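Local coordinates for protein endoglucanase (Humicola insolens, PDB 1DYS) that hydrolyses internal beta-1,4-glucosidic linkages of cellulose and related beta-glucans as a family 6 glycoside hydrolase, taking part in the breakdown of plant biomass, at residues V181-W186 against S277-W282; D191-T196 against S238-E243; F50-N55 against S218-Y223. All blocks are in the same frame, centred on the assembly; numbering follows the deposited sequence.

Interaction 1 (V181-W186 against S277-W282); sequences VANGGW and SEWGQW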
loop_
_atom_site.group_PDB
_atom_site.type_symbol
_atom_site.label_atom_id
_atom_site.label_comp_id
_atom_site.label_asym_id
_atom_site.label_seq_id
_atom_site.Cartn_x
_atom_site.Cartn_y
_atom_site.Cartn_z
ATOM N N VAL A 181 13.123 -9.653 15.993
ATOM C CA VAL A 181 13.565 -10.991 15.660
ATOM C C VAL A 181 12.369 -11.904 15.378
ATOM O O VAL A 181 12.356 -13.112 15.639
ATOM C CB VAL A 181 14.523 -11.597 16.711
ATOM C CG1 VAL A 181 15.748 -10.723 16.876
ATOM C CG2 VAL A 181 13.842 -11.609 18.085
ATOM N N ALA A 182 11.415 -11.425 14.564
ATOM C CA ALA A 182 10.314 -12.229 14.025
ATOM C C ALA A 182 9.487 -12.891 15.107
ATOM O O ALA A 182 8.950 -12.211 15.967
ATOM C CB ALA A 182 10.909 -13.236 13.035
ATOM N N ASN A 183 9.328 -14.224 15.089
ATOM C CA ASN A 183 8.536 -14.870 16.147
ATOM C C ASN A 183 9.156 -16.249 16.338
ATOM O O ASN A 183 9.935 -16.713 15.491
ATOM C CB ASN A 183 7.052 -14.924 15.835
ATOM C CG ASN A 183 6.747 -15.890 14.730
ATOM O OD1 ASN A 183 6.392 -17.043 14.993
ATOM N ND2 ASN A 183 6.874 -15.463 13.480
ATOM N N GLY A 184 8.709 -16.924 17.409
ATOM C CA GLY A 184 9.322 -18.237 17.693
ATOM C C GLY A 184 9.144 -19.296 16.625
ATOM O O GLY A 184 9.997 -20.171 16.458
ATOM N N GLY A 185 8.092 -19.229 15.817
ATOM C CA GLY A 185 7.833 -20.146 14.736
ATOM C C GLY A 185 8.804 -20.050 13.574
ATOM O O GLY A 185 8.954 -20.963 12.752
ATOM N N TRP A 186 9.369 -18.866 13.415
ATOM C CA TRP A 186 10.304 -18.616 12.331
ATOM C C TRP A 186 11.733 -18.926 12.771
ATOM O O TRP A 186 12.432 -19.692 12.123
ATOM C CB TRP A 186 10.218 -17.115 11.963
ATOM C CG TRP A 186 10.847 -16.731 10.654
ATOM C CD1 TRP A 186 11.919 -17.280 10.005
ATOM C CD2 TRP A 186 10.427 -15.627 9.811
ATOM N NE1 TRP A 186 12.176 -16.628 8.812
ATOM C CE2 TRP A 186 11.254 -15.607 8.685
ATOM C CE3 TRP A 186 9.395 -14.678 9.898
ATOM C CZ2 TRP A 186 11.128 -14.676 7.652
ATOM C CZ3 TRP A 186 9.280 -13.761 8.864
ATOM C CH2 TRP A 186 10.138 -13.742 7.768
ATOM N N SER A 277 -3.446 -24.288 11.251
ATOM C CA SER A 277 -3.010 -25.670 11.120
ATOM C C SER A 277 -1.528 -25.735 10.827
ATOM O O SER A 277 -0.847 -26.761 10.940
ATOM C CB SER A 277 -3.824 -26.357 10.002
ATOM O OG SER A 277 -3.812 -25.539 8.843
ATOM N N GLU A 278 -0.960 -24.586 10.436
ATOM C CA GLU A 278 0.453 -24.450 10.126
ATOM C C GLU A 278 0.963 -23.215 10.868
ATOM O O GLU A 278 0.270 -22.189 10.859
ATOM C CB GLU A 278 0.680 -24.299 8.629
ATOM C CG GLU A 278 -0.065 -25.241 7.707
ATOM C CD GLU A 278 0.814 -26.237 6.984
ATOM O OE1 GLU A 278 1.921 -25.844 6.558
ATOM O OE2 GLU A 278 0.406 -27.414 6.832
ATOM N N TRP A 279 2.156 -23.280 11.457
ATOM C CA TRP A 279 2.635 -22.141 12.239
ATOM C C TRP A 279 2.906 -20.904 11.399
ATOM O O TRP A 279 2.776 -19.780 11.869
ATOM C CB TRP A 279 3.922 -22.521 12.960
ATOM C CG TRP A 279 4.209 -21.770 14.229
ATOM C CD1 TRP A 279 3.630 -20.637 14.724
ATOM C CD2 TRP A 279 5.176 -22.195 15.194
ATOM N NE1 TRP A 279 4.188 -20.329 15.938
ATOM C CE2 TRP A 279 5.134 -21.266 16.250
ATOM C CE3 TRP A 279 6.075 -23.271 15.262
ATOM C CZ2 TRP A 279 5.995 -21.382 17.345
ATOM C CZ3 TRP A 279 6.922 -23.392 16.340
ATOM C CH2 TRP A 279 6.865 -22.444 17.374
ATOM N N GLY A 280 3.193 -21.084 10.119
ATOM C CA GLY A 280 3.520 -19.952 9.248
ATOM C C GLY A 280 2.304 -19.186 8.768
ATOM O O GLY A 280 2.501 -18.158 8.106
ATOM N N GLN A 281 1.088 -19.603 9.066
ATOM C CA GLN A 281 -0.111 -18.835 8.700
ATOM C C GLN A 281 -0.074 -17.477 9.396
ATOM O O GLN A 281 0.267 -17.387 10.579
ATOM C CB GLN A 281 -1.403 -19.573 9.031
ATOM C CG GLN A 281 -1.724 -20.746 8.103
ATOM C CD GLN A 281 -2.909 -21.500 8.690
ATOM O OE1 GLN A 281 -2.723 -22.373 9.538
ATOM N NE2 GLN A 281 -4.121 -21.149 8.282
ATOM N N TRP A 282 -0.334 -16.394 8.652
ATOM C CA TRP A 282 -0.204 -15.050 9.214
ATOM C C TRP A 282 -1.302 -14.047 8.911
ATOM O O TRP A 282 -1.282 -12.963 9.529
ATOM C CB TRP A 282 1.101 -14.417 8.635
ATOM C CG TRP A 282 1.044 -14.420 7.133
ATOM C CD1 TRP A 282 1.396 -15.451 6.293
ATOM C CD2 TRP A 282 0.565 -13.367 6.279
ATOM N NE1 TRP A 282 1.140 -15.106 4.988
ATOM C CE2 TRP A 282 0.643 -13.823 4.955
ATOM C CE3 TRP A 282 0.114 -12.066 6.518
ATOM C CZ2 TRP A 282 0.263 -13.043 3.859
ATOM C CZ3 TRP A 282 -0.284 -11.303 5.437
ATOM C CH2 TRP A 282 -0.206 -11.779 4.116
HETATM O O HOH W 1 5.122 -18.553 12.603
#
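W279 lays one face of its indole over the backbone of G185. The CA of G185 sits above the six-membered ring, close to the ring normal, in a CH-pi contact. The CA of G185 is 3.3 Å from CE2 of W279. The peptide just before it approaches the same ring obliquely, with the C of G184 3.8 Å from CZ2 of W279. With no side chain, G185 lets the ring lie over its CA. A chi1 of -153° swings CG of W279 away from the backbone N, beside the carbonyl carbon, which carries the ring out toward 181-186. W189 and Y234 also meet this ring, and its NE1 hydrogen-bonds to OD1 of N224.

The segment 181-186 follows the parallel strand 175-180 of the family 6 barrel, at the end where the probable substrate-binding residues N183 and W186 lie. N183 is the N-cap of the short helix 184-187. Its OD1 accepts from the N of G185 at 2.9 Å, with the donor 52° above the carbonyl plane. To reach that N-H, the amide is placed between the backbone N and the carbonyl carbon (chi1 70°). No direct hydrogen bond crosses the contact, but a water near N183 may donate to both sides. It lies 3.1 Å from OD1 of N183 and 2.7 Å from the O of W279. N224 ND2 is another donor to OD1 of N183. W279 and G280 form the corner of the type I turn from E278 to Q281, in the loop that also carries W282.

Interaction 2 (D191-T196 against S238-E243); sequences DKLEPT and SPSPDE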
loop_
_atom_site.group_PDB
_atom_site.type_symbol
_atom_site.label_atom_id
_atom_site.label_comp_id
_atom_site.label_asym_id
_atom_site.label_seq_id
_atom_site.Cartn_x
_atom_site.Cartn_y
_atom_site.Cartn_z
ATOM N N ASP A 191 17.913 -25.196 15.109
ATOM C CA ASP A 191 18.861 -24.812 14.074
ATOM C C ASP A 191 18.752 -23.356 13.634
ATOM O O ASP A 191 19.513 -23.006 12.730
ATOM C CB ASP A 191 18.708 -25.725 12.858
ATOM C CG ASP A 191 17.528 -25.418 11.959
ATOM O OD1 ASP A 191 16.531 -24.785 12.377
ATOM O OD2 ASP A 191 17.590 -25.831 10.771
ATOM N N LYS A 192 17.852 -22.552 14.204
ATOM C CA LYS A 192 17.724 -21.164 13.857
ATOM C C LYS A 192 18.157 -20.168 14.917
ATOM O O LYS A 192 18.417 -19.026 14.538
ATOM C CB LYS A 192 16.258 -20.770 13.568
ATOM C CG LYS A 192 15.685 -21.442 12.336
ATOM C CD LYS A 192 16.324 -20.845 11.092
ATOM C CE LYS A 192 16.879 -21.951 10.211
ATOM N NZ LYS A 192 15.831 -22.974 9.939
ATOM N N LEU A 193 18.284 -20.557 16.176
ATOM C CA LEU A 193 18.680 -19.619 17.225
ATOM C C LEU A 193 20.054 -19.007 17.061
ATOM O O LEU A 193 20.279 -17.813 17.349
ATOM C CB LEU A 193 18.603 -20.316 18.592
ATOM C CG LEU A 193 17.291 -20.959 19.013
ATOM C CD1 LEU A 193 17.565 -22.008 20.091
ATOM C CD2 LEU A 193 16.294 -19.929 19.513
ATOM N N GLU A 194 21.031 -19.833 16.646
ATOM C CA GLU A 194 22.385 -19.270 16.471
ATOM C C GLU A 194 22.519 -18.419 15.230
ATOM O O GLU A 194 23.006 -17.292 15.277
ATOM C CB GLU A 194 23.497 -20.305 16.585
ATOM C CG GLU A 194 23.641 -20.790 18.027
ATOM C CD GLU A 194 24.146 -19.730 18.989
ATOM O OE1 GLU A 194 24.618 -18.649 18.556
ATOM O OE2 GLU A 194 24.060 -20.013 20.208
ATOM N N PRO A 195 21.983 -18.841 14.103
ATOM C CA PRO A 195 21.984 -18.046 12.883
ATOM C C PRO A 195 21.311 -16.709 13.177
ATOM O O PRO A 195 21.785 -15.698 12.666
ATOM C CB PRO A 195 21.211 -18.844 11.816
ATOM C CG PRO A 195 21.434 -20.246 12.334
ATOM C CD PRO A 195 21.443 -20.178 13.861
ATOM N N THR A 196 20.296 -16.678 14.048
ATOM C CA THR A 196 19.682 -15.401 14.432
ATOM C C THR A 196 20.612 -14.533 15.249
ATOM O O THR A 196 20.796 -13.328 15.029
ATOM C CB THR A 196 18.384 -15.656 15.234
ATOM O OG1 THR A 196 17.546 -16.420 14.353
ATOM C CG2 THR A 196 17.695 -14.359 15.593
ATOM N N SER A 238 9.901 -27.943 18.686
ATOM C CA SER A 238 10.540 -26.632 18.814
ATOM C C SER A 238 10.835 -26.367 20.271
ATOM O O SER A 238 9.963 -26.558 21.113
ATOM C CB SER A 238 9.630 -25.500 18.327
ATOM O OG SER A 238 10.106 -24.266 18.862
ATOM N N PRO A 239 12.022 -25.839 20.549
ATOM C CA PRO A 239 12.407 -25.423 21.890
ATOM C C PRO A 239 11.787 -24.094 22.301
ATOM O O PRO A 239 11.771 -23.634 23.446
ATOM C CB PRO A 239 13.939 -25.211 21.832
ATOM C CG PRO A 239 14.111 -24.826 20.391
ATOM C CD PRO A 239 13.057 -25.556 19.570
ATOM N N SER A 240 11.084 -23.423 21.377
ATOM C CA SER A 240 10.445 -22.151 21.563
ATOM C C SER A 240 8.968 -22.143 21.221
ATOM O O SER A 240 8.538 -21.402 20.338
ATOM C CB SER A 240 11.122 -21.197 20.536
ATOM O OG SER A 240 12.483 -21.037 20.884
ATOM N N PRO A 241 8.168 -22.951 21.881
ATOM C CA PRO A 241 6.753 -23.115 21.640
ATOM C C PRO A 241 5.828 -22.044 22.154
ATOM O O PRO A 241 4.634 -22.090 21.849
ATOM C CB PRO A 241 6.386 -24.514 22.203
ATOM C CG PRO A 241 7.285 -24.458 23.423
ATOM C CD PRO A 241 8.592 -23.851 22.973
ATOM N N ASP A 242 6.361 -21.062 22.867
ATOM C CA ASP A 242 5.618 -19.861 23.226
ATOM C C ASP A 242 6.658 -18.745 23.228
ATOM O O ASP A 242 7.865 -19.053 23.073
ATOM C CB ASP A 242 4.771 -19.982 24.467
ATOM C CG ASP A 242 5.525 -20.330 25.717
ATOM O OD1 ASP A 242 6.761 -20.180 25.704
ATOM O OD2 ASP A 242 4.880 -20.758 26.701
ATOM N N GLU A 243 6.190 -17.500 23.228
ATOM C CA GLU A 243 7.101 -16.367 23.115
ATOM C C GLU A 243 7.963 -16.173 24.338
ATOM O O GLU A 243 9.094 -15.693 24.227
ATOM C CB GLU A 243 6.303 -15.138 22.684
ATOM C CG GLU A 243 5.706 -15.380 21.285
ATOM C CD GLU A 243 6.796 -15.368 20.216
ATOM O OE1 GLU A 243 7.442 -14.305 20.122
ATOM O OE2 GLU A 243 7.040 -16.380 19.555
#
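The CA atoms of L193 and S240, the nearest such pair between helix 190-207 and the loop 238-243, are 9.6 Å apart, so only side chains meet. L193 does the reaching, and its two methyls divide the work. CG lies anti to the carbonyl carbon (chi1 -56°), with the fork directed at the loop. CD2 comes to 4.2 Å from OG of S240. CD1 comes to 4.5 Å from CG of P239, a loose apolar touch. N249 and I250 of helix 243-255 also touch L193, so the leucine lies between that helix and the loop leading into it.

The loop is shaped from within. OG of S238 accepts from the N of S240 at 2.8 Å, an ST turn that bends the chain round P239. D242 then caps helix 243-255. OG of S240 hydrogen-bonds to the O of G188 and to ND2 of N249. The hydroxyl beside the leucine methyl therefore has its polar needs met elsewhere, and across this contact only weak van der Waals forces act.

Interaction 3 (F50-N55 against S218-Y223); sequences FYWISN and SNVSNY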
loop_
_atom_site.group_PDB
_atom_site.type_symbol
_atom_site.label_atom_id
_atom_site.label_comp_id
_atom_site.label_asym_id
_atom_site.label_seq_id
_atom_site.Cartn_x
_atom_site.Cartn_y
_atom_site.Cartn_z
ATOM N N PHE A 50 1.774 0.591 19.765
ATOM C CA PHE A 50 2.753 1.373 19.018
ATOM C C PHE A 50 2.152 2.073 17.801
ATOM O O PHE A 50 1.109 1.702 17.254
ATOM C CB PHE A 50 3.781 0.362 18.445
ATOM C CG PHE A 50 4.837 -0.033 19.425
ATOM C CD1 PHE A 50 4.518 -0.515 20.675
ATOM C CD2 PHE A 50 6.176 0.105 19.089
ATOM C CE1 PHE A 50 5.503 -0.858 21.566
ATOM C CE2 PHE A 50 7.186 -0.212 19.990
ATOM C CZ PHE A 50 6.853 -0.717 21.253
ATOM N N TYR A 51 2.863 3.135 17.406
ATOM C CA TYR A 51 2.579 3.881 16.163
ATOM C C TYR A 51 3.494 3.367 15.058
ATOM O O TYR A 51 4.733 3.339 15.236
ATOM C CB TYR A 51 2.938 5.354 16.428
ATOM C CG TYR A 51 2.004 6.133 17.340
ATOM C CD1 TYR A 51 2.109 5.930 18.717
ATOM C CD2 TYR A 51 1.097 7.063 16.889
ATOM C CE1 TYR A 51 1.320 6.605 19.620
ATOM C CE2 TYR A 51 0.293 7.763 17.785
ATOM C CZ TYR A 51 0.404 7.517 19.141
ATOM O OH TYR A 51 -0.412 8.214 20.007
ATOM N N TRP A 52 2.938 2.978 13.915
ATOM C CA TRP A 52 3.705 2.479 12.809
ATOM C C TRP A 52 4.109 3.577 11.823
ATOM O O TRP A 52 3.268 4.233 11.223
ATOM C CB TRP A 52 2.924 1.412 12.043
ATOM C CG TRP A 52 2.805 0.121 12.818
ATOM C CD1 TRP A 52 2.143 -0.091 13.995
ATOM C CD2 TRP A 52 3.420 -1.139 12.468
ATOM N NE1 TRP A 52 2.232 -1.402 14.376
ATOM C CE2 TRP A 52 3.027 -2.055 13.448
ATOM C CE3 TRP A 52 4.233 -1.551 11.405
ATOM C CZ2 TRP A 52 3.432 -3.403 13.395
ATOM C CZ3 TRP A 52 4.636 -2.880 11.360
ATOM C CH2 TRP A 52 4.219 -3.795 12.353
ATOM N N ILE A 53 5.442 3.694 11.721
ATOM C CA ILE A 53 5.986 4.755 10.835
ATOM C C ILE A 53 6.448 4.066 9.560
ATOM O O ILE A 53 7.664 3.840 9.340
ATOM C CB ILE A 53 7.117 5.524 11.519
ATOM C CG1 ILE A 53 6.792 6.038 12.921
ATOM C CG2 ILE A 53 7.422 6.763 10.626
ATOM C CD1 ILE A 53 5.457 6.682 13.164
ATOM N N SER A 54 5.464 3.576 8.821
ATOM C CA SER A 54 5.674 2.622 7.727
ATOM C C SER A 54 6.110 3.225 6.411
ATOM O O SER A 54 6.237 2.498 5.428
ATOM C CB SER A 54 4.418 1.759 7.553
ATOM O OG SER A 54 4.045 1.161 8.812
ATOM N N ASN A 55 6.266 4.528 6.343
ATOM C CA ASN A 55 6.742 5.207 5.139
ATOM C C ASN A 55 7.036 6.666 5.485
ATOM O O ASN A 55 6.828 7.125 6.616
ATOM C CB ASN A 55 5.778 5.091 3.970
ATOM C CG ASN A 55 4.408 5.559 4.385
ATOM O OD1 ASN A 55 4.184 6.701 4.774
ATOM N ND2 ASN A 55 3.475 4.599 4.372
ATOM N N SER A 218 9.440 -9.400 19.467
ATOM C CA SER A 218 8.978 -10.630 18.811
ATOM C C SER A 218 7.460 -10.691 18.841
ATOM O O SER A 218 6.796 -9.986 19.607
ATOM C CB SER A 218 9.602 -11.853 19.471
ATOM O OG SER A 218 8.999 -12.060 20.743
ATOM N N ASN A 219 6.940 -11.540 17.946
ATOM C CA ASN A 219 5.514 -11.765 17.781
ATOM C C ASN A 219 4.804 -10.552 17.186
ATOM O O ASN A 219 3.544 -10.530 17.265
ATOM C CB ASN A 219 4.826 -12.163 19.105
ATOM C CG ASN A 219 3.635 -13.104 18.926
ATOM O OD1 ASN A 219 3.792 -14.027 18.127
ATOM N ND2 ASN A 219 2.567 -12.833 19.676
ATOM N N VAL A 220 5.533 -9.560 16.670
ATOM C CA VAL A 220 4.860 -8.376 16.123
ATOM C C VAL A 220 4.050 -8.814 14.912
ATOM O O VAL A 220 4.479 -9.473 13.980
ATOM C CB VAL A 220 5.860 -7.272 15.736
ATOM C CG1 VAL A 220 5.067 -6.143 15.062
ATOM C CG2 VAL A 220 6.619 -6.839 16.982
ATOM N N SER A 221 2.758 -8.497 14.945
ATOM C CA SER A 221 1.760 -8.876 13.983
ATOM C C SER A 221 1.452 -10.362 13.980
ATOM O O SER A 221 0.692 -10.730 13.092
ATOM C CB SER A 221 2.098 -8.471 12.540
ATOM O OG SER A 221 2.579 -7.113 12.555
ATOM N N ASN A 222 1.981 -11.115 14.928
ATOM C CA ASN A 222 1.735 -12.551 14.953
ATOM C C ASN A 222 0.727 -12.795 16.084
ATOM O O ASN A 222 0.046 -11.899 16.538
ATOM C CB ASN A 222 2.981 -13.428 15.012
ATOM C CG ASN A 222 2.815 -14.669 14.181
ATOM O OD1 ASN A 222 2.116 -15.590 14.600
ATOM N ND2 ASN A 222 3.425 -14.731 12.989
ATOM N N TYR A 223 0.515 -14.083 16.323
ATOM C CA TYR A 223 -0.558 -14.541 17.191
ATOM C C TYR A 223 -0.104 -15.560 18.231
ATOM O O TYR A 223 -0.986 -16.169 18.876
ATOM C CB TYR A 223 -1.583 -15.219 16.267
ATOM C CG TYR A 223 -2.040 -14.433 15.057
ATOM C CD1 TYR A 223 -1.335 -14.483 13.846
ATOM C CD2 TYR A 223 -3.163 -13.612 15.141
ATOM C CE1 TYR A 223 -1.764 -13.731 12.765
ATOM C CE2 TYR A 223 -3.601 -12.874 14.048
ATOM C CZ TYR A 223 -2.878 -12.947 12.878
ATOM O OH TYR A 223 -3.319 -12.263 11.762
#
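V220 and S221 meet the far end of the W52 indole. The segment 218-223 starts at S218, the last residue of strand 215-218. N219 follows with a positive phi and opens a type II turn that closes at N222. The N of N222 bonds back to the O of N219 at 2.9 Å. This turn puts V220 and S221 at its two corners, with V220 directed at strand 51-53.

V220 makes the apolar part of the contact. Its CG1 is anti to the backbone N (chi1 175°) and is the branch that touches. It lies 3.6 Å from CZ2 of W52 and 3.7 Å from CH2 of W52, so it rests at the benzo end of the indole. It comes to the ring obliquely. The two side chains run past each other in opposite directions.

S221 has a positive phi, 68°, as the third residue of a type II turn usually does. Its OG meets the same end of the ring, 3.7 Å from CH2 of W52, also obliquely. S221 also comes near K310, a probable substrate-binding residue.

N222, another probable substrate-binding residue, takes the N-H of Y223 on its own OD1 at 2.8 Å. R276 also donates to that oxygen. Y223 closes the segment, with its OH bonded to the N of V285.

The pyrrole end of W52 is held separately, where NE1 bonds to the O of V309. The indole is thus fixed at one end and flanked at the other. W52 projects from strand 51-53, one of the parallel strands of the distorted family 6 barrel, and with S54, N222 and K310 it fits the sugar-binding cleft of a cellulase.

Interactions 1 and 3 join loops and a strand at the probable substrate cleft, with interaction 2 behind them. Interactions 1 and 2 have centres 11 Å apart, and interaction 2 is nested in the chain between the segments of interaction 1. E243 of interaction 2 joins it to interaction 1, with its OE2 2.8 Å from the N of G184. Interactions 1 and 3 meet through the O of A182 and the N of N219, 2.9 Å apart. The N183 side chain is about 4 Å from that of N222 and about 6 Å from that of D139, a probable proton donor. Interaction 2 lies farther out, with the S240 side chain about 8 Å from that of N183.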